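Local coordinates for protein mannitol dehydrogenase (Helicobacter pylori, PDB 3TWO) that probably catalyses the NADP(H)-dependent interconversion of cinnamyl alcohols and their aldehydes, as a zinc-containing member of the medium-chain alcohol dehydrogenase family, at residues G7-K13 with Y58-P62; F22-V27 with S133-V137; V174-T178 with M199-V203. All blocks are in the same frame, centred on the assembly; numbering follows the deposited sequence.

How the contacts relate
Contacts 1 and 2 sit together in the catalytic, GroES-like domain, their centres about 15 Å apart, while contact 3 lies on the opposite side of the chain's centre, about 41 and 42 Å away. Strands 3-9 and 18-24, which pair as a two-stranded antiparallel sheet, each supply a segment to contacts 1 and 2 respectively. The segments of these two alternate along the chain, and the contacts touch where Ile61 CD1 comes within 3.4 Å of Phe22 CE2. Contact 3 comes later, at the N-terminal ends of neighbouring strands 179-183 and 202-206 of the six-stranded parallel sheet, so contacts 1 and 2 belong to the catalytic domain and contact 3 to the NADP(H)-binding Rossmann domain.

Contact 1 (G7-K13 with Y58-P62)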
# COMPACT_ATOMS: atom_id res chain seq x y z
N GLY B 7 -26.14 27.72 -15.12
CA GLY B 7 -26.00 26.58 -14.24
C GLY B 7 -26.30 26.89 -12.80
O GLY B 7 -26.90 27.90 -12.48
N PHE B 8 -25.88 25.98 -11.95
CA PHE B 8 -26.14 26.03 -10.54
C PHE B 8 -24.81 26.11 -9.83
O PHE B 8 -24.04 25.13 -9.86
CB PHE B 8 -26.97 24.79 -10.12
CG PHE B 8 -28.33 24.80 -10.73
CD1 PHE B 8 -28.56 24.13 -11.95
CD2 PHE B 8 -29.34 25.59 -10.20
CE1 PHE B 8 -29.82 24.18 -12.59
CE2 PHE B 8 -30.61 25.68 -10.84
CZ PHE B 8 -30.84 24.94 -12.03
N ALA B 9 -24.54 27.31 -9.29
CA ALA B 9 -23.29 27.67 -8.62
C ALA B 9 -23.43 27.81 -7.10
O ALA B 9 -24.47 28.24 -6.59
CB ALA B 9 -22.67 29.02 -9.22
N ILE B 10 -22.32 27.50 -6.40
CA ILE B 10 -22.20 27.81 -4.96
C ILE B 10 -21.10 28.84 -4.74
O ILE B 10 -20.03 28.75 -5.36
CB ILE B 10 -21.96 26.48 -4.18
CG1 ILE B 10 -21.81 26.75 -2.68
CG2 ILE B 10 -20.75 25.69 -4.79
CD1 ILE B 10 -21.61 25.44 -1.84
N PHE B 11 -21.35 29.84 -3.90
CA PHE B 11 -20.40 30.95 -3.83
C PHE B 11 -19.40 30.91 -2.69
O PHE B 11 -18.46 31.74 -2.64
CB PHE B 11 -21.14 32.26 -3.77
CG PHE B 11 -21.44 32.82 -5.12
CD1 PHE B 11 -22.41 32.20 -5.95
CD2 PHE B 11 -20.74 33.95 -5.60
CE1 PHE B 11 -22.71 32.71 -7.23
CE2 PHE B 11 -21.02 34.47 -6.89
CZ PHE B 11 -22.03 33.84 -7.70
N SER B 12 -19.66 30.06 -1.72
CA SER B 12 -18.68 29.79 -0.69
C SER B 12 -19.16 28.52 0.02
O SER B 12 -20.25 28.05 -0.22
CB SER B 12 -18.52 30.92 0.29
OG SER B 12 -19.60 30.92 1.18
N LYS B 13 -18.33 28.00 0.90
CA LYS B 13 -18.46 26.63 1.37
C LYS B 13 -19.72 26.41 2.20
O LYS B 13 -20.17 25.30 2.31
CB LYS B 13 -17.24 26.29 2.24
CG LYS B 13 -17.28 27.10 3.55
CD LYS B 13 -15.95 27.32 4.13
CE LYS B 13 -15.41 26.09 4.71
NZ LYS B 13 -14.44 26.68 5.65
N TYR B 58 -14.26 29.60 -5.94
CA TYR B 58 -15.66 30.08 -5.93
C TYR B 58 -15.80 31.33 -6.78
O TYR B 58 -14.89 32.13 -6.78
CB TYR B 58 -16.09 30.44 -4.48
CG TYR B 58 -16.07 29.24 -3.57
CD1 TYR B 58 -15.03 29.05 -2.63
CD2 TYR B 58 -17.09 28.26 -3.66
CE1 TYR B 58 -15.02 27.91 -1.81
CE2 TYR B 58 -17.08 27.14 -2.85
CZ TYR B 58 -16.03 26.96 -1.95
OH TYR B 58 -16.06 25.83 -1.17
N PRO B 59 -16.93 31.51 -7.50
CA PRO B 59 -18.09 30.63 -7.61
C PRO B 59 -17.80 29.30 -8.31
O PRO B 59 -17.09 29.24 -9.37
CB PRO B 59 -19.11 31.44 -8.41
CG PRO B 59 -18.32 32.41 -9.24
CD PRO B 59 -17.04 32.70 -8.39
N MET B 60 -18.35 28.24 -7.75
CA MET B 60 -18.00 26.90 -8.23
C MET B 60 -19.21 26.23 -8.84
O MET B 60 -20.32 26.29 -8.29
CB MET B 60 -17.51 26.03 -7.10
CG MET B 60 -17.10 24.60 -7.50
SD MET B 60 -16.53 23.55 -6.11
CE MET B 60 -15.21 24.55 -5.41
N ILE B 61 -19.02 25.55 -9.96
CA ILE B 61 -20.11 24.77 -10.53
C ILE B 61 -19.65 23.34 -10.67
O ILE B 61 -18.93 23.01 -11.63
CB ILE B 61 -20.57 25.30 -11.91
CG1 ILE B 61 -21.27 26.66 -11.77
CG2 ILE B 61 -21.57 24.33 -12.59
CD1 ILE B 61 -21.80 27.29 -13.09
N PRO B 62 -20.03 22.47 -9.73
CA PRO B 62 -19.51 21.10 -9.79
C PRO B 62 -20.24 20.26 -10.85
O PRO B 62 -21.02 20.82 -11.67
CB PRO B 62 -19.77 20.55 -8.36
CG PRO B 62 -20.12 21.76 -7.52
CD PRO B 62 -20.81 22.70 -8.51
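Ile10 and Met60 join the two segments through a pair of backbone hydrogen bonds that make a single antiparallel bridge of the hydrogen-bonded kind. Ile10 N donates a hydrogen bond to Met60 O (3.0 Å) in the carbonyl plane, and Met60 N donates one to Ile10 O with an N-H...O angle of 170°. Two CA-H...O contacts reinforce the bridge, from Ala9 CA to Met60 O and from Pro59 CA to Ile10 O, so each of the two carbonyl oxygens receives both an N-H and a C-H.

CH-pi contacts come next, one in each direction. Pro59, which follows a cis peptide bond, sets its CB over the centre of the Phe11 ring, 3.8 Å from the centroid. In return the Tyr58 ring takes Ser12 CA over one face, 3.7 Å from its centroid, while Ile10 O meets the ring edge in plane at CD2 (3.4 Å). With CG anti to the carbonyl carbon (chi1 -63°), Tyr58 extends alongside residues 10-13, and its OH reaches CA and CB of Lys13. That hydroxyl is also hydrogen-bonded to Ala49 O and Ser51 OG, which fixes the far end of the ring.

Apolar contacts complete the interface. Ile10 and Met60 lie side by side and point the same way, CG2 of the isoleucine 4.0 Å from CB of the methionine. Ile61 CG1 touches Ala9 CB at 3.7 Å and lies just as near Phe8 O.

The contact thus ties the end of strand 3-9 and the loop that follows to the loop between helix 43-49 and strand 65-73. Ile10 and Met60 also pack on helix 43-49, Pro59 and Ile61 lean on strand 18-24, and Phe8 faces Ile323 of helix 323-331.

Contact 2 (F22-V27 with S133-V137); sequences FSRHAV and SNNIV
Arg24 reaches across to Val137 and the residues before it. Arg24 CB lies 4.2 Å from Val137 CG2. The chain runs extended from CG to NE, bringing Arg24 CD to 3.7 Å from Ile136 CA. Arg24 NE makes two weak hydrogen bonds to Asn135, to the backbone O (2.9 Å) and to OD1; OD1 is also hydrogen-bonded to Ser5 OG. Arg24 CZ has Ile136 CG1 over one guanidinium face at 3.6 Å, and the Phe22 ring meets the other face edge-on, through CE1. At the tip, Arg24 NH2 shares Asn135 O through another weak bond and comes to 3.0 Å from Ser133 OG, itself bonded to Gly130 O, while NH1 is held by Met129 O. The surrounding carbonyl oxygens would help offset the guanidinium's probable positive charge.

Val137 sets CB over one face of the His25 ring and brings CG1 to 3.3 Å from His25 NE2; His123 stacks on that imidazole.

Strands 18-24 and 135-139 do not pair: the axes of residues 22-24 and 135-137 pass 8.2 Å apart, 35° between their directions. Strand 18-24 bonds instead to strand 3-9 and strand 135-139 to strand 31-40, packing the small sheet against the larger one.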
# COMPACT_ATOMS: atom_id res chain seq x y z
N PHE B 22 -23.14 32.61 -16.72
CA PHE B 22 -21.70 32.71 -16.96
C PHE B 22 -21.41 32.48 -18.42
O PHE B 22 -22.33 32.40 -19.23
CB PHE B 22 -20.88 31.74 -16.08
CG PHE B 22 -21.10 30.29 -16.38
CD1 PHE B 22 -20.11 29.54 -17.00
CD2 PHE B 22 -22.31 29.66 -16.03
CE1 PHE B 22 -20.29 28.12 -17.23
CE2 PHE B 22 -22.51 28.28 -16.27
CZ PHE B 22 -21.49 27.49 -16.84
N SER B 23 -20.13 32.43 -18.76
CA SER B 23 -19.72 32.16 -20.12
C SER B 23 -18.52 31.21 -20.12
O SER B 23 -17.75 31.12 -19.13
CB SER B 23 -19.43 33.49 -20.87
OG SER B 23 -18.19 34.00 -20.44
N ARG B 24 -18.36 30.48 -21.21
CA ARG B 24 -17.20 29.59 -21.37
C ARG B 24 -16.37 30.05 -22.56
O ARG B 24 -16.85 30.82 -23.39
CB ARG B 24 -17.70 28.17 -21.64
CG ARG B 24 -18.55 27.57 -20.54
CD ARG B 24 -19.09 26.21 -20.97
NE ARG B 24 -19.79 25.47 -19.90
CZ ARG B 24 -19.24 24.86 -18.83
NH1 ARG B 24 -17.92 24.95 -18.59
NH2 ARG B 24 -20.02 24.15 -18.00
N HIS B 25 -15.14 29.54 -22.68
CA HIS B 25 -14.32 29.81 -23.87
C HIS B 25 -15.01 29.45 -25.21
O HIS B 25 -15.82 28.51 -25.30
CB HIS B 25 -12.93 29.12 -23.77
CG HIS B 25 -12.96 27.63 -23.91
ND1 HIS B 25 -12.78 26.77 -22.83
CD2 HIS B 25 -13.03 26.83 -25.01
CE1 HIS B 25 -12.77 25.52 -23.27
NE2 HIS B 25 -12.91 25.53 -24.58
N ALA B 26 -14.67 30.23 -26.24
CA ALA B 26 -15.11 30.01 -27.62
C ALA B 26 -14.76 28.58 -28.05
O ALA B 26 -13.82 27.97 -27.54
CB ALA B 26 -14.42 31.04 -28.56
N VAL B 27 -15.53 28.07 -29.01
CA VAL B 27 -15.27 26.77 -29.63
C VAL B 27 -14.04 26.84 -30.54
O VAL B 27 -14.09 27.45 -31.58
CB VAL B 27 -16.50 26.29 -30.44
CG1 VAL B 27 -16.27 24.89 -30.91
CG2 VAL B 27 -17.82 26.39 -29.58
N SER B 133 -24.96 22.50 -15.47
CA SER B 133 -25.11 23.66 -16.34
C SER B 133 -25.70 23.17 -17.66
O SER B 133 -25.79 21.95 -17.88
CB SER B 133 -23.75 24.31 -16.58
OG SER B 133 -22.86 23.48 -17.32
N ASN B 134 -26.03 24.10 -18.57
CA ASN B 134 -26.77 23.73 -19.76
C ASN B 134 -25.87 23.33 -20.92
O ASN B 134 -26.35 22.76 -21.90
CB ASN B 134 -27.78 24.83 -20.20
CG ASN B 134 -27.11 26.16 -20.58
OD1 ASN B 134 -27.70 27.00 -21.29
ND2 ASN B 134 -25.91 26.37 -20.11
N ASN B 135 -24.57 23.64 -20.83
CA ASN B 135 -23.68 23.28 -21.91
C ASN B 135 -22.25 23.25 -21.40
O ASN B 135 -22.01 23.68 -20.27
CB ASN B 135 -23.83 24.28 -23.11
CG ASN B 135 -23.42 25.70 -22.77
OD1 ASN B 135 -22.45 25.92 -22.04
ND2 ASN B 135 -24.14 26.69 -23.34
N ILE B 136 -21.33 22.77 -22.23
CA ILE B 136 -19.92 22.70 -21.88
C ILE B 136 -19.15 22.63 -23.20
O ILE B 136 -19.69 22.11 -24.23
CB ILE B 136 -19.60 21.50 -20.93
CG1 ILE B 136 -18.22 21.69 -20.29
CG2 ILE B 136 -19.67 20.15 -21.64
CD1 ILE B 136 -17.89 20.69 -19.23
N VAL B 137 -17.94 23.21 -23.20
CA VAL B 137 -17.08 23.24 -24.40
C VAL B 137 -15.84 22.40 -24.10
O VAL B 137 -15.10 22.74 -23.18
CB VAL B 137 -16.65 24.73 -24.79
CG1 VAL B 137 -15.80 24.76 -26.07
CG2 VAL B 137 -17.88 25.62 -24.97

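Contact 3 (V174-T178 with M199-V203)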
# COMPACT_ATOMS: atom_id res chain seq x y z
N VAL B 174 -9.75 -8.82 -11.33
CA VAL B 174 -10.85 -9.53 -10.70
C VAL B 174 -11.52 -10.47 -11.76
O VAL B 174 -11.78 -10.06 -12.90
CB VAL B 174 -11.84 -8.46 -10.11
CG1 VAL B 174 -13.19 -9.06 -9.80
CG2 VAL B 174 -11.17 -7.80 -8.88
N THR B 175 -11.76 -11.73 -11.37
CA THR B 175 -12.31 -12.66 -12.28
C THR B 175 -13.25 -13.70 -11.58
O THR B 175 -13.71 -13.50 -10.46
CB THR B 175 -11.18 -13.31 -13.16
OG1 THR B 175 -11.79 -14.09 -14.17
CG2 THR B 175 -10.25 -14.22 -12.34
N LYS B 176 -13.57 -14.78 -12.26
CA LYS B 176 -14.47 -15.80 -11.68
C LYS B 176 -13.93 -16.36 -10.35
O LYS B 176 -12.79 -16.80 -10.25
CB LYS B 176 -14.65 -16.92 -12.64
CG LYS B 176 -15.50 -16.65 -13.91
CD LYS B 176 -15.39 -18.00 -14.70
CE LYS B 176 -15.94 -18.04 -16.09
NZ LYS B 176 -17.00 -17.06 -16.20
N GLY B 177 -14.74 -16.35 -9.30
CA GLY B 177 -14.24 -16.87 -8.05
C GLY B 177 -13.43 -15.92 -7.20
O GLY B 177 -13.20 -16.22 -6.04
N THR B 178 -13.02 -14.76 -7.72
CA THR B 178 -12.32 -13.76 -6.90
C THR B 178 -13.26 -13.39 -5.78
O THR B 178 -14.44 -13.10 -6.06
CB THR B 178 -12.00 -12.52 -7.69
OG1 THR B 178 -11.21 -12.92 -8.82
CG2 THR B 178 -11.21 -11.50 -6.83
N MET B 199 -18.25 -9.69 -13.59
CA MET B 199 -16.94 -10.28 -13.83
C MET B 199 -16.75 -11.68 -13.23
O MET B 199 -15.68 -12.26 -13.34
CB MET B 199 -15.84 -9.34 -13.32
CG MET B 199 -15.65 -8.13 -14.22
SD MET B 199 -14.64 -6.83 -13.50
CE MET B 199 -12.99 -7.44 -13.89
N GLY B 200 -17.79 -12.20 -12.57
CA GLY B 200 -17.73 -13.54 -11.98
C GLY B 200 -17.32 -13.57 -10.51
O GLY B 200 -17.12 -14.68 -9.96
N ALA B 201 -17.19 -12.41 -9.87
CA ALA B 201 -16.75 -12.36 -8.47
C ALA B 201 -17.82 -12.80 -7.50
O ALA B 201 -19.02 -12.77 -7.80
CB ALA B 201 -16.28 -10.99 -8.06
N GLU B 202 -17.36 -13.21 -6.33
CA GLU B 202 -18.23 -13.47 -5.23
C GLU B 202 -18.12 -12.19 -4.38
O GLU B 202 -17.05 -11.88 -3.87
CB GLU B 202 -17.75 -14.72 -4.46
CG GLU B 202 -18.75 -15.16 -3.52
CD GLU B 202 -18.40 -16.49 -2.79
OE1 GLU B 202 -19.37 -17.20 -2.47
OE2 GLU B 202 -17.22 -16.85 -2.54
N VAL B 203 -19.24 -11.47 -4.21
CA VAL B 203 -19.17 -10.10 -3.73
C VAL B 203 -19.71 -9.92 -2.33
O VAL B 203 -20.81 -10.39 -2.00
CB VAL B 203 -19.92 -9.17 -4.72
CG1 VAL B 203 -19.84 -7.69 -4.28
CG2 VAL B 203 -19.31 -9.36 -6.10
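Met199 opens the second segment by bending its side chain back onto Val174: chi1 of -74° puts CG beside the backbone N, the turn at chi3 (83°) swings the methyl round, and CE reaches Val174 O at 3.1 Å and Val174 CB at 4.1 Å. Leu169 and Lys170 of helix 158-171 border the same thioether. Met199 O faces the Thr175-Lys176 peptide and receives a CA-H...O contact from Thr175.

Gly200, with positive phi, ends helix 187-198 in a Schellman motif. Gly200 O accepts a hydrogen bond from Gly177 N (3.0 Å), the donor standing above the carbonyl plane, and also meets Lys176 CA at 3.4 Å. That bond meets the type II beta turn from Thr175 to Thr178 at its third residue, a turn closed by Thr178 N to Thr175 O and further held by Thr175 N to Thr178 OG1.

The two segments are the entrances to the first two strands of the Rossmann fold, 179-183 and 202-206, parallel neighbours linked by helix 187-198 in a right-handed beta-alpha-beta crossover whose glycine-rich turn, of the GxGxxG type, appears to place backbone amides on NADPH.

Ala201 places CB 4.0 Å from Val174 CG1 and 3.4 Å from Thr178 O, and touches Val180 and Ala196. Glu202 begins the strand pairing: its N donates to Thr178 O at 2.9 Å, nearly in line with the carbonyl bond, while its backbone also bonds to Val180.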